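Local coordinates for hyperosmolarity resistance protein Emb (Staphylococcus epidermidis, PDB 6GV5), which probably mediates bacterial adherence to surface-immobilized fibronectin as part of a giant, repeat-built extracellular matrix binding protein, at residues T17-L22 with S48-L53. Numbering follows the deposited sequence.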
loop_
_atom_site.group_PDB
_atom_site.type_symbol
_atom_site.label_atom_id
_atom_site.label_comp_id
_atom_site.label_asym_id
_atom_site.label_seq_id
_atom_site.Cartn_x
_atom_site.Cartn_y
_atom_site.Cartn_z
ATOM N N THR A 17 -9.655 -9.736 -4.301
ATOM C CA THR A 17 -9.935 -10.356 -3.011
ATOM C C THR A 17 -8.760 -11.194 -2.525
ATOM O O THR A 17 -8.553 -11.320 -1.313
ATOM C CB THR A 17 -11.197 -11.215 -3.109
ATOM O OG1 THR A 17 -12.299 -10.398 -3.527
ATOM C CG2 THR A 17 -11.516 -11.853 -1.769
ATOM N N ASN A 18 -7.978 -11.763 -3.451
ATOM C CA ASN A 18 -6.843 -12.593 -3.062
ATOM C C ASN A 18 -5.668 -11.759 -2.561
ATOM O O ASN A 18 -4.833 -12.264 -1.802
ATOM C CB ASN A 18 -6.374 -13.448 -4.240
ATOM C CG ASN A 18 -7.249 -14.656 -4.472
ATOM O OD1 ASN A 18 -7.793 -15.230 -3.532
ATOM N ND2 ASN A 18 -7.382 -15.057 -5.733
ATOM N N PHE A 19 -5.569 -10.502 -2.987
ATOM C CA PHE A 19 -4.429 -9.673 -2.623
ATOM C C PHE A 19 -4.282 -9.590 -1.106
ATOM O O PHE A 19 -5.271 -9.559 -0.364
ATOM C CB PHE A 19 -4.584 -8.270 -3.212
ATOM C CG PHE A 19 -4.542 -8.219 -4.720
ATOM C CD1 PHE A 19 -4.109 -9.304 -5.465
ATOM C CD2 PHE A 19 -4.928 -7.071 -5.389
ATOM C CE1 PHE A 19 -4.068 -9.243 -6.848
ATOM C CE2 PHE A 19 -4.889 -7.006 -6.768
ATOM C CZ PHE A 19 -4.461 -8.092 -7.498
ATOM N N THR A 20 -3.029 -9.566 -0.646
ATOM C CA THR A 20 -2.721 -9.439 0.771
ATOM C C THR A 20 -2.117 -8.090 1.133
ATOM O O THR A 20 -2.124 -7.723 2.315
ATOM C CB THR A 20 -1.750 -10.545 1.208
ATOM O OG1 THR A 20 -0.491 -10.365 0.547
ATOM C CG2 THR A 20 -2.309 -11.915 0.857
ATOM N N GLY A 21 -1.597 -7.346 0.155
ATOM C CA GLY A 21 -1.048 -6.037 0.454
ATOM C C GLY A 21 -2.138 -5.022 0.733
ATOM O O GLY A 21 -2.111 -4.319 1.749
ATOM N N LEU A 22 -3.121 -4.944 -0.156
ATOM C CA LEU A 22 -4.240 -4.037 0.040
ATOM C C LEU A 22 -4.961 -4.324 1.350
ATOM O O LEU A 22 -5.108 -5.476 1.764
ATOM C CB LEU A 22 -5.232 -4.167 -1.113
ATOM C CG LEU A 22 -4.695 -3.864 -2.516
ATOM C CD1 LEU A 22 -5.791 -4.143 -3.552
ATOM C CD2 LEU A 22 -4.215 -2.433 -2.594
ATOM N N SER A 48 -5.033 -3.518 -13.394
ATOM C CA SER A 48 -3.596 -3.260 -13.416
ATOM C C SER A 48 -3.212 -2.266 -12.327
ATOM O O SER A 48 -2.204 -2.450 -11.630
ATOM C CB SER A 48 -3.183 -2.742 -14.794
ATOM O OG SER A 48 -1.791 -2.467 -14.848
ATOM N N HIS A 49 -4.014 -1.213 -12.154
ATOM C CA HIS A 49 -3.770 -0.250 -11.085
ATOM C C HIS A 49 -3.861 -0.911 -9.718
ATOM O O HIS A 49 -3.027 -0.653 -8.837
ATOM C CB HIS A 49 -4.771 0.901 -11.204
ATOM C CG HIS A 49 -5.008 1.646 -9.926
ATOM N ND1 HIS A 49 -6.271 1.866 -9.421
ATOM C CD2 HIS A 49 -4.149 2.232 -9.061
ATOM C CE1 HIS A 49 -6.180 2.550 -8.294
ATOM N NE2 HIS A 49 -4.903 2.784 -8.052
ATOM N N ALA A 50 -4.861 -1.772 -9.518
ATOM C CA ALA A 50 -4.999 -2.460 -8.239
ATOM C C ALA A 50 -3.795 -3.353 -7.965
ATOM O O ALA A 50 -3.327 -3.443 -6.825
ATOM C CB ALA A 50 -6.285 -3.286 -8.222
ATOM N N LYS A 51 -3.288 -4.035 -8.994
ATOM C CA LYS A 51 -2.135 -4.901 -8.792
ATOM C C LYS A 51 -0.908 -4.091 -8.407
ATOM O O LYS A 51 -0.105 -4.521 -7.568
ATOM C CB LYS A 51 -1.865 -5.717 -10.061
ATOM C CG LYS A 51 -2.830 -6.870 -10.244
ATOM C CD LYS A 51 -2.530 -7.669 -11.504
ATOM C CE LYS A 51 -3.555 -8.780 -11.696
ATOM N NZ LYS A 51 -3.449 -9.427 -13.035
ATOM N N PHE A 52 -0.737 -2.919 -9.016
ATOM C CA PHE A 52 0.411 -2.086 -8.679
ATOM C C PHE A 52 0.272 -1.531 -7.270
ATOM O O PHE A 52 1.220 -1.571 -6.474
ATOM C CB PHE A 52 0.556 -0.955 -9.693
ATOM C CG PHE A 52 1.686 -0.012 -9.383
ATOM C CD1 PHE A 52 3.000 -0.421 -9.520
ATOM C CD2 PHE A 52 1.431 1.275 -8.951
ATOM C CE1 PHE A 52 4.042 0.441 -9.230
ATOM C CE2 PHE A 52 2.468 2.141 -8.663
ATOM C CZ PHE A 52 3.772 1.725 -8.805
ATOM N N LEU A 53 -0.916 -1.023 -6.941
ATOM C CA LEU A 53 -1.173 -0.548 -5.589
ATOM C C LEU A 53 -0.951 -1.658 -4.571
ATOM O O LEU A 53 -0.398 -1.421 -3.488
ATOM C CB LEU A 53 -2.599 -0.009 -5.495
ATOM C CG LEU A 53 -3.001 0.601 -4.154
ATOM C CD1 LEU A 53 -2.247 1.890 -3.896
ATOM C CD2 LEU A 53 -4.504 0.834 -4.119
#
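Phe19 and Leu22 reach from the turn that ends helix 2-18 onto one flank of helix 40-65, meeting Ala50, Lys51 and Leu53. The buried part is leucine on leucine: CD2 of Leu22 lies 3.6 Å from CD2 of Leu53, and equally close to its CG, with the two side chains crossing at about a right angle. Leu53 has CG anti to the backbone N (chi1 -177°), which brings its branch point to that methyl. The other Leu22 methyl, CD1, sits in plane at the edge of the Phe19 ring and, 4.2 Å away, skirts the carbonyl oxygen of buried Ala50. Phe19 continues the apolar patch, its CE2 4.2 Å from CB of Ala50. On the solvent side the partly exposed Phe19 meets the exposed Lys51, yet CZ of the ring still comes within 3.4 Å of the lysine CG. These two side chains also cross at about a right angle; beyond CG the extended lysine leads away from the ring, and NZ makes a weak hydrogen bond to OE1 of Gln15. No hydrogen bond joins the two segments; Asn54, one residue further along helix 40-65, instead takes the backbone N-H of Leu22 through OD1. Both segments belong to the GA module, where Leu30 of helix 24-35 closes over Leu22 and Ala50. From the later part of the chain, Ile111 of helix 108-123 packs against Leu53.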